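Local coordinates for protein sortase (Actinomyces oris, PDB 5UTT) that probably acts as a class E sortase, a cysteine transpeptidase of the cell surface, represented here by its extracellular catalytic domain without the N-terminal part of the protein, at residues 177-180 and 185-188; 36-41 and 181-186; 68-73 and 108-113; 15-20 and 170-175. All blocks are in the same frame, centred on the assembly; numbering follows the deposited sequence.

Interaction 1. Residues 177-180 and 185-188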
# COMPACT_ATOMS: atom_id res chain seq x y z
N GLU A 177 6.49 -9.63 18.95
CA GLU A 177 5.78 -10.84 19.38
C GLU A 177 5.41 -11.82 18.28
O GLU A 177 4.99 -12.93 18.56
CB GLU A 177 4.52 -10.41 20.14
CG GLU A 177 4.90 -9.54 21.34
CD GLU A 177 3.71 -9.01 22.11
OE1 GLU A 177 2.57 -9.18 21.64
OE2 GLU A 177 3.94 -8.43 23.20
N GLY A 178 5.57 -11.45 17.01
CA GLY A 178 5.19 -12.34 15.95
C GLY A 178 5.07 -11.65 14.60
O GLY A 178 5.14 -10.42 14.52
N ARG A 179 4.85 -12.45 13.57
CA ARG A 179 4.65 -11.92 12.24
C ARG A 179 3.67 -12.82 11.46
O ARG A 179 3.42 -13.97 11.87
CB ARG A 179 5.99 -11.77 11.53
CG ARG A 179 6.57 -13.07 11.04
CD ARG A 179 7.98 -12.80 10.48
NE ARG A 179 8.57 -14.04 10.00
CZ ARG A 179 9.89 -14.28 9.89
NH1 ARG A 179 10.78 -13.37 10.22
NH2 ARG A 179 10.30 -15.45 9.45
N PRO A 180 3.07 -12.30 10.38
CA PRO A 180 2.14 -13.11 9.62
C PRO A 180 2.74 -14.37 9.03
O PRO A 180 3.90 -14.36 8.58
CB PRO A 180 1.70 -12.18 8.49
CG PRO A 180 1.87 -10.83 9.06
CD PRO A 180 3.14 -10.93 9.84
N ASN A 185 10.38 -14.41 5.13
CA ASN A 185 11.57 -14.01 5.84
C ASN A 185 11.40 -12.56 6.26
O ASN A 185 10.50 -11.88 5.76
CB ASN A 185 12.80 -14.11 4.93
CG ASN A 185 12.68 -13.25 3.68
OD1 ASN A 185 13.16 -12.14 3.63
ND2 ASN A 185 12.00 -13.76 2.70
N ASP A 186 12.29 -12.10 7.13
CA ASP A 186 12.19 -10.74 7.63
C ASP A 186 12.48 -9.80 6.48
O ASP A 186 13.55 -9.90 5.87
CB ASP A 186 13.17 -10.50 8.79
CG ASP A 186 12.72 -9.40 9.73
OD1 ASP A 186 12.02 -8.46 9.28
OD2 ASP A 186 13.08 -9.46 10.92
N PRO A 187 11.54 -8.90 6.16
CA PRO A 187 11.78 -7.88 5.14
C PRO A 187 12.80 -6.87 5.59
O PRO A 187 13.50 -6.28 4.74
CB PRO A 187 10.43 -7.22 4.94
CG PRO A 187 9.71 -7.47 6.22
CD PRO A 187 10.18 -8.79 6.73
N GLY A 188 12.92 -6.69 6.91
CA GLY A 188 13.81 -5.71 7.48
C GLY A 188 14.66 -6.33 8.58
O GLY A 188 15.05 -7.51 8.51
O HOH W 1 10.41 -10.31 11.88
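Arg179 and Asp186 are the nearest residues between two irregular, extended pieces of the C-terminal tail of the sortase beta fold, their CA atoms 8.9 Å apart, and no backbone hydrogen bond joins residues 177-180 to 185-188. The tail doubles back here, and a single long side chain bridges the gap. Arg179 starts with CG between its own N and carbonyl carbon (chi1 76°) and then runs straight from CG to NE, which carries the guanidinium across to the returning chain. The backbone of Asn185 lies over one face of that flat group, with Arg179 NH2 4.1 Å from Asn185 CA. Arg179 NH1 comes obliquely upon the amide of Asp186, 3.7 Å from Asp186 N, and also meets the Asp186 CB. The two charges stay apart: Arg179 NH1 and Asp186 OD2 are 4.6 Å from each other, too far for a salt bridge, although the attraction probably still favours this pose. Between them a water at the guanidinium edge links NH1 and OD2 through two weak hydrogen bonds. This is a sparse surface contact, and behind it Arg179, Pro180 and Pro187 all pack on Trp109 of strand 108-120. The other carboxylate oxygen makes a long, weak ion pair with Arg175 and closes an Asx turn: Asp186 OD1 accepts from Gly188 N at 3.1 Å, the N-H arriving from above the carboxylate plane, 45° out of it.

Interaction 2. Residues 36-41 and 181-186; sequences KWYGVT and ESVLND
Tyr38 reaches out of the loop after strand 28-33 and lays its ring against the C-terminal tail at Leu184, so that one aromatic side chain carries almost the whole contact. The tight part lies over one ring face. Leu184 CD1 sits 3.9 Å from the centroid of the Tyr38 ring and 17° off the normal, a CH-pi contact, while its CG stands over the CD2-CE2 side; the leucine and the tyrosine lie alongside each other, running in opposite senses. With CG anti to the carbonyl carbon (chi1 -81°), the Tyr38 ring is directed at the tail, and its phenol oxygen meets the backbone there. Leu184 N donates to Tyr38 OH over 3.1 Å, a nearly straight bond at 167°. At the ring edge Ser182 O approaches Tyr38 CE2 to 3.4 Å, and Val183 CA lies close to the hydroxyl. The looser side is wet: a water in the ring plane is 2.6 Å from Tyr38 OH and donates to Asn185 O, so the hydroxyl is tied to the tail twice, once directly and once through solvent. Leu184 itself is largely exposed. Beneath this surface patch, Ser182 OG hydrogen-bonds Glu100 and both Ser182 and Val183 pack on Ile102, which joins the tail to strand 100-104 beside the loop that leads from strand 28-33 to strand 45-49.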
# COMPACT_ATOMS: atom_id res chain seq x y z
N LYS A 36 1.96 -12.26 -2.84
CA LYS A 36 1.94 -12.64 -4.27
C LYS A 36 3.10 -12.11 -5.12
O LYS A 36 3.16 -12.41 -6.33
CB LYS A 36 0.65 -12.20 -4.89
CG LYS A 36 -0.49 -13.15 -4.51
CD LYS A 36 -1.55 -13.09 -5.57
CE LYS A 36 -2.47 -14.28 -5.53
NZ LYS A 36 -3.67 -13.90 -6.31
N TRP A 37 3.93 -11.28 -4.55
CA TRP A 37 5.07 -10.72 -5.25
C TRP A 37 6.37 -11.40 -4.84
O TRP A 37 7.46 -11.06 -5.40
CB TRP A 37 5.16 -9.19 -5.05
CG TRP A 37 4.04 -8.41 -5.67
CD1 TRP A 37 3.08 -8.89 -6.54
CD2 TRP A 37 3.74 -7.02 -5.50
NE1 TRP A 37 2.21 -7.92 -6.88
CE2 TRP A 37 2.57 -6.76 -6.26
CE3 TRP A 37 4.32 -5.97 -4.77
CZ2 TRP A 37 2.00 -5.49 -6.33
CZ3 TRP A 37 3.73 -4.73 -4.83
CH2 TRP A 37 2.57 -4.51 -5.60
N TYR A 38 6.30 -12.39 -3.95
CA TYR A 38 7.47 -13.22 -3.66
C TYR A 38 7.88 -13.88 -4.98
O TYR A 38 7.06 -14.48 -5.67
CB TYR A 38 7.23 -14.24 -2.58
CG TYR A 38 7.32 -13.70 -1.18
CD1 TYR A 38 8.46 -13.01 -0.74
CD2 TYR A 38 6.29 -13.90 -0.27
CE1 TYR A 38 8.56 -12.53 0.55
CE2 TYR A 38 6.37 -13.43 1.02
CZ TYR A 38 7.50 -12.76 1.44
OH TYR A 38 7.54 -12.33 2.73
N GLY A 39 9.13 -13.70 -5.37
CA GLY A 39 9.63 -14.28 -6.61
C GLY A 39 9.50 -13.35 -7.80
O GLY A 39 10.06 -13.63 -8.87
N VAL A 40 8.77 -12.26 -7.62
CA VAL A 40 8.57 -11.23 -8.63
C VAL A 40 9.54 -10.09 -8.37
O VAL A 40 10.40 -9.78 -9.22
CB VAL A 40 7.11 -10.72 -8.62
CG1 VAL A 40 6.92 -9.62 -9.66
CG2 VAL A 40 6.14 -11.88 -8.80
N THR A 41 9.45 -9.49 -7.18
CA THR A 41 10.34 -8.42 -6.77
C THR A 41 11.09 -8.85 -5.51
O THR A 41 10.84 -9.92 -5.00
CB THR A 41 9.56 -7.11 -6.51
OG1 THR A 41 8.81 -7.23 -5.31
CG2 THR A 41 8.58 -6.81 -7.62
N GLU A 181 1.93 -15.41 8.93
CA GLU A 181 2.38 -16.69 8.39
C GLU A 181 2.87 -16.60 6.96
O GLU A 181 3.78 -17.35 6.60
CB GLU A 181 1.29 -17.75 8.47
CG GLU A 181 1.09 -18.32 9.88
CD GLU A 181 2.23 -19.23 10.34
OE1 GLU A 181 2.60 -20.17 9.59
OE2 GLU A 181 2.75 -19.03 11.46
N SER A 182 2.28 -15.71 6.18
CA SER A 182 2.67 -15.51 4.77
C SER A 182 4.06 -14.91 4.61
O SER A 182 4.66 -15.00 3.53
CB SER A 182 1.68 -14.59 4.06
OG SER A 182 1.61 -13.32 4.71
N VAL A 183 4.55 -14.24 5.65
CA VAL A 183 5.84 -13.57 5.55
C VAL A 183 6.89 -14.68 5.58
O VAL A 183 6.96 -15.43 6.54
CB VAL A 183 6.01 -12.52 6.66
CG1 VAL A 183 7.48 -12.11 6.83
CG2 VAL A 183 5.12 -11.31 6.36
N LEU A 184 7.71 -14.79 4.53
CA LEU A 184 8.64 -15.91 4.38
C LEU A 184 9.99 -15.68 5.02
O LEU A 184 10.69 -16.63 5.33
CB LEU A 184 8.88 -16.24 2.91
CG LEU A 184 7.68 -16.73 2.10
CD1 LEU A 184 8.13 -16.98 0.66
CD2 LEU A 184 7.04 -17.96 2.73
N ASN A 185 10.38 -14.41 5.13
CA ASN A 185 11.57 -14.01 5.84
C ASN A 185 11.40 -12.56 6.26
O ASN A 185 10.50 -11.88 5.76
CB ASN A 185 12.80 -14.11 4.93
CG ASN A 185 12.68 -13.25 3.68
OD1 ASN A 185 13.16 -12.14 3.63
ND2 ASN A 185 12.00 -13.76 2.70
N ASP A 186 12.29 -12.10 7.13
CA ASP A 186 12.19 -10.74 7.63
C ASP A 186 12.48 -9.80 6.48
O ASP A 186 13.55 -9.90 5.87
CB ASP A 186 13.17 -10.50 8.79
CG ASP A 186 12.72 -9.40 9.73
OD1 ASP A 186 12.02 -8.46 9.28
OD2 ASP A 186 13.08 -9.46 10.92
O HOH W 2 9.48 -10.73 3.52

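Interaction 3. Residues 68-73 and 108-113; sequences QQLGEV and TWYVFK
Leu70 and Gly71, the middle residues of a type II beta turn from Gln69 to Glu72, press on the inner side of strand 108-120 in the sortase beta fold. The turn lies in the loop between strands 61-63 and 74-79, and all four residues that touch are buried. Along the strand, Thr108 comes first; it does not reach the turn, but its CG2 lies against one face of the Tyr110 ring and so backs the residue that does. Trp109 points to the other side of the sheet, toward the C-terminal tail. Of the strand residues, Tyr110 takes the largest part. Leu70 CG stands over the ring face opposite Thr108, 3.8 Å from the centroid of the Tyr110 ring and 14° off the normal in a CH-pi contact, and Leu70 CD2 lies 3.6 Å from Tyr110 CD1. The ring is thus clamped between a threonine methyl and a leucine. At its far side Gly71 CA, whose positive phi (90°) fits the third position of a type II turn, comes obliquely to 3.9 Å from Tyr110 CE2. The Tyr110 hydroxyl is engaged beyond the turn, in a hydrogen bond with Pro18 O. After Val111, which again faces the other way and packs on Tyr171, Phe112 returns to the same side as Tyr110. Leu70 has CG anti to N (chi1 -180°), which carries CG over the Tyr110 face and turns CD1 toward Phe112. CD2 stays with Tyr110, while Leu70 CD1 also reaches the Phe112 edge, 3.8 Å from Phe112 CZ.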
# COMPACT_ATOMS: atom_id res chain seq x y z
N GLN A 68 -4.87 9.63 4.87
CA GLN A 68 -4.73 9.31 6.28
C GLN A 68 -3.45 8.54 6.58
O GLN A 68 -2.76 8.01 5.67
CB GLN A 68 -5.97 8.57 6.81
CG GLN A 68 -7.15 9.49 6.97
CD GLN A 68 -7.65 10.04 5.67
OE1 GLN A 68 -8.10 9.30 4.79
NE2 GLN A 68 -7.62 11.35 5.55
N GLN A 69 -3.07 8.54 7.85
CA GLN A 69 -1.88 7.83 8.28
C GLN A 69 -2.17 6.33 8.39
O GLN A 69 -3.32 5.88 8.49
CB GLN A 69 -1.34 8.39 9.59
CG GLN A 69 -1.12 9.90 9.63
CD GLN A 69 -0.29 10.42 8.46
OE1 GLN A 69 0.68 9.79 8.01
NE2 GLN A 69 -0.68 11.60 7.94
N LEU A 70 -1.09 5.55 8.37
CA LEU A 70 -1.19 4.11 8.48
C LEU A 70 -1.81 3.71 9.83
O LEU A 70 -1.39 4.17 10.91
CB LEU A 70 0.19 3.48 8.30
CG LEU A 70 0.28 1.97 8.39
CD1 LEU A 70 -0.63 1.27 7.40
CD2 LEU A 70 1.74 1.57 8.21
N GLY A 71 -2.85 2.90 9.74
CA GLY A 71 -3.63 2.53 10.91
C GLY A 71 -4.80 3.43 11.24
O GLY A 71 -5.66 3.02 12.04
N GLU A 72 -4.80 4.66 10.72
CA GLU A 72 -5.87 5.62 11.01
C GLU A 72 -7.15 5.30 10.25
O GLU A 72 -7.15 4.83 9.09
CB GLU A 72 -5.38 7.04 10.68
CG GLU A 72 -6.34 8.16 10.98
CD GLU A 72 -5.74 9.53 10.75
OE1 GLU A 72 -4.81 9.66 9.91
OE2 GLU A 72 -6.24 10.51 11.37
N VAL A 73 -8.28 5.52 10.92
CA VAL A 73 -9.52 5.40 10.22
C VAL A 73 -9.56 6.31 8.96
O VAL A 73 -9.43 7.55 9.01
CB VAL A 73 -10.73 5.68 11.15
CG1 VAL A 73 -11.98 5.82 10.32
CG2 VAL A 73 -10.88 4.58 12.19
N THR A 108 5.08 -2.71 14.42
CA THR A 108 3.78 -3.27 14.06
C THR A 108 3.70 -3.90 12.69
O THR A 108 4.31 -3.42 11.77
CB THR A 108 2.67 -2.19 14.19
OG1 THR A 108 2.74 -1.60 15.50
CG2 THR A 108 1.25 -2.80 13.94
N TRP A 109 3.00 -5.03 12.56
CA TRP A 109 2.60 -5.56 11.25
C TRP A 109 1.17 -5.16 11.01
O TRP A 109 0.29 -5.51 11.83
CB TRP A 109 2.69 -7.08 11.22
CG TRP A 109 4.07 -7.63 11.30
CD1 TRP A 109 4.70 -8.09 12.42
CD2 TRP A 109 4.98 -7.85 10.21
NE1 TRP A 109 5.97 -8.53 12.11
CE2 TRP A 109 6.16 -8.41 10.75
CE3 TRP A 109 4.92 -7.61 8.83
CZ2 TRP A 109 7.26 -8.75 9.94
CZ3 TRP A 109 6.00 -7.95 8.05
CH2 TRP A 109 7.14 -8.52 8.61
N TYR A 110 0.90 -4.45 9.91
CA TYR A 110 -0.47 -4.16 9.52
C TYR A 110 -0.85 -5.03 8.33
O TYR A 110 -0.20 -4.97 7.27
CB TYR A 110 -0.63 -2.72 9.11
CG TYR A 110 -0.33 -1.70 10.18
CD1 TYR A 110 0.95 -1.21 10.37
CD2 TYR A 110 -1.35 -1.15 10.95
CE1 TYR A 110 1.22 -0.26 11.30
CE2 TYR A 110 -1.07 -0.20 11.90
CZ TYR A 110 0.21 0.26 12.07
OH TYR A 110 0.48 1.20 13.01
N VAL A 111 -1.91 -5.83 8.52
CA VAL A 111 -2.34 -6.72 7.45
C VAL A 111 -3.73 -6.33 6.93
O VAL A 111 -4.76 -6.30 7.68
CB VAL A 111 -2.31 -8.22 7.85
CG1 VAL A 111 -2.85 -9.07 6.70
CG2 VAL A 111 -0.94 -8.73 8.30
N PHE A 112 -3.75 -6.04 5.62
CA PHE A 112 -4.93 -5.66 4.86
C PHE A 112 -5.28 -6.77 3.87
O PHE A 112 -4.40 -7.51 3.37
CB PHE A 112 -4.70 -4.33 4.11
CG PHE A 112 -4.31 -3.19 4.97
CD1 PHE A 112 -2.97 -3.03 5.41
CD2 PHE A 112 -5.21 -2.21 5.30
CE1 PHE A 112 -2.62 -1.94 6.20
CE2 PHE A 112 -4.88 -1.13 6.11
CZ PHE A 112 -3.58 -0.99 6.57
N LYS A 113 -6.58 -6.88 3.54
CA LYS A 113 -7.03 -7.84 2.54
C LYS A 113 -7.74 -7.16 1.38
O LYS A 113 -8.60 -6.30 1.61
CB LYS A 113 -7.98 -8.85 3.20
CG LYS A 113 -7.30 -9.68 4.27
CD LYS A 113 -6.41 -10.74 3.69
CE LYS A 113 -6.36 -11.99 4.59
NZ LYS A 113 -7.63 -12.81 4.64

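Interaction 4. Residues 15-20 and 170-175; sequences DAPPVM and AYWMDR
Trp172, just after the classic beta bulge that Ala170 and Tyr171 form opposite Val111, offers its indole to the N-terminal segment 15-20 of the sortase domain construct, which packs against strand 161-174, with Pro17 also touching Tyr110 of strand 108-120. The polar contacts gather at NE1. Trp172 NE1 donates to Asp15 O at 2.8 Å and, weakly, to Asp15 OD1 at 3.1 Å. Neither bond is straight, with N-H...acceptor angles of 135° and 131°, and NE1 stands above the plane of the Asp15 carbonyl. Asp15 has CG between its N and carbonyl carbon (chi1 57°), which turns the carboxylate back toward the indole; its other oxygen, OD2, forms a salt bridge with Arg13. Two CH-pi contacts lie over one indole face. Pro17 CA sits 3.6 Å from the centroid of the Trp172 five-membered ring, and Pro18 CD covers the six-membered ring at the same 3.6 Å. Separately, Pro17 CB makes an apolar touch on Trp172 CD1. Both C-H groups sit next to a proline nitrogen, which probably makes them slightly positive and so suited to the pi face. The indole is thus probably restrained by a bent, bifurcated N-H bond at its NE1 edge and by proline packing on one face.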
# COMPACT_ATOMS: atom_id res chain seq x y z
N ASP A 15 -8.55 -5.74 17.56
CA ASP A 15 -8.84 -4.44 18.18
C ASP A 15 -8.10 -3.34 17.40
O ASP A 15 -7.25 -3.62 16.54
CB ASP A 15 -8.45 -4.42 19.67
CG ASP A 15 -7.00 -4.76 19.91
OD1 ASP A 15 -6.35 -5.33 19.01
OD2 ASP A 15 -6.49 -4.47 21.00
N ALA A 16 -8.39 -2.09 17.70
CA ALA A 16 -7.82 -1.06 16.85
C ALA A 16 -6.28 -1.12 16.88
O ALA A 16 -5.66 -1.30 17.93
CB ALA A 16 -8.34 0.32 17.24
N PRO A 17 -5.67 -0.99 15.70
CA PRO A 17 -4.21 -0.96 15.65
C PRO A 17 -3.61 0.37 16.09
O PRO A 17 -4.29 1.39 16.09
CB PRO A 17 -3.92 -1.18 14.18
CG PRO A 17 -5.06 -0.54 13.47
CD PRO A 17 -6.28 -0.82 14.38
N PRO A 18 -2.29 0.37 16.39
CA PRO A 18 -1.64 1.64 16.67
C PRO A 18 -1.63 2.52 15.43
O PRO A 18 -1.48 2.01 14.31
CB PRO A 18 -0.22 1.24 17.10
CG PRO A 18 -0.25 -0.23 17.31
CD PRO A 18 -1.37 -0.77 16.48
N VAL A 19 -1.78 3.83 15.62
CA VAL A 19 -1.79 4.76 14.50
C VAL A 19 -0.39 5.31 14.34
O VAL A 19 0.25 5.67 15.32
CB VAL A 19 -2.80 5.90 14.70
CG1 VAL A 19 -2.75 6.86 13.52
CG2 VAL A 19 -4.21 5.33 14.84
N MET A 20 0.10 5.34 13.12
CA MET A 20 1.40 5.97 12.87
C MET A 20 1.26 7.50 12.93
O MET A 20 0.30 8.06 12.41
CB MET A 20 1.95 5.55 11.52
CG MET A 20 2.25 4.07 11.36
SD MET A 20 3.52 3.46 12.46
CE MET A 20 5.00 4.01 11.62
N ALA A 170 -7.41 -6.09 8.18
CA ALA A 170 -7.81 -7.39 8.68
C ALA A 170 -7.36 -7.62 10.11
O ALA A 170 -8.19 -7.85 10.99
CB ALA A 170 -7.28 -8.51 7.78
N TYR A 171 -6.06 -7.53 10.35
CA TYR A 171 -5.54 -7.66 11.72
C TYR A 171 -4.18 -7.00 11.80
O TYR A 171 -3.61 -6.59 10.78
CB TYR A 171 -5.42 -9.13 12.11
CG TYR A 171 -4.47 -9.94 11.27
CD1 TYR A 171 -3.12 -10.02 11.62
CD2 TYR A 171 -4.90 -10.61 10.14
CE1 TYR A 171 -2.25 -10.76 10.87
CE2 TYR A 171 -4.02 -11.36 9.38
CZ TYR A 171 -2.69 -11.42 9.76
OH TYR A 171 -1.80 -12.13 9.03
N TRP A 172 -3.68 -6.88 13.02
CA TRP A 172 -2.32 -6.40 13.23
C TRP A 172 -1.57 -7.28 14.21
O TRP A 172 -2.15 -8.10 14.89
CB TRP A 172 -2.30 -4.95 13.71
CG TRP A 172 -2.97 -4.69 15.09
CD1 TRP A 172 -4.31 -4.66 15.36
CD2 TRP A 172 -2.31 -4.41 16.33
NE1 TRP A 172 -4.52 -4.36 16.70
CE2 TRP A 172 -3.30 -4.23 17.31
CE3 TRP A 172 -0.97 -4.29 16.71
CZ2 TRP A 172 -2.99 -3.92 18.63
CZ3 TRP A 172 -0.66 -4.02 18.01
CH2 TRP A 172 -1.67 -3.82 18.97
N MET A 173 -0.26 -7.13 14.23
CA MET A 173 0.57 -7.86 15.19
C MET A 173 1.64 -6.96 15.74
O MET A 173 2.16 -6.10 15.01
CB MET A 173 1.20 -9.08 14.53
CG MET A 173 0.23 -10.06 13.90
SD MET A 173 1.04 -11.51 13.18
CE MET A 173 1.64 -12.29 14.66
N ASP A 174 1.99 -7.15 17.01
CA ASP A 174 3.19 -6.54 17.58
C ASP A 174 4.39 -7.23 16.96
O ASP A 174 4.50 -8.45 17.04
CB ASP A 174 3.20 -6.74 19.11
CG ASP A 174 4.21 -5.89 19.82
OD1 ASP A 174 5.33 -5.69 19.28
OD2 ASP A 174 3.90 -5.43 20.94
N ARG A 175 5.29 -6.48 16.33
CA ARG A 175 6.41 -7.08 15.59
C ARG A 175 7.43 -7.79 16.51
O ARG A 175 8.18 -8.67 16.06
CB ARG A 175 7.11 -6.00 14.77
CG ARG A 175 8.22 -6.48 13.85
CD ARG A 175 8.86 -5.30 13.15
NE ARG A 175 9.79 -5.72 12.10
CZ ARG A 175 10.29 -4.93 11.16
NH1 ARG A 175 9.99 -3.63 11.12
NH2 ARG A 175 11.13 -5.42 10.25

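Interactions 3 and 4 lie close, with centres about 7 Å apart, and rest on neighbouring strands 108-120 and 161-174 of one mixed sheet; the hydrogen bond from Tyr110 to Pro18 joins them directly. Interactions 1 and 2 share Asn185 and Asp186 on the C-terminal tail, with centres about 11 Å apart. Trp109 connects the pairs, since its side chain packs against Arg179, Pro187 and Val183. Along the chain interaction 3 is nested within the loops closed by interactions 2 and 4, which cross each other; interaction 1 lies wholly in the tail, its segments flanking and overlapping 181-186. Both chain ends are therefore folded onto the sortase beta sheet, the N-terminal segment at Trp172 and the tail beyond strand 161-174.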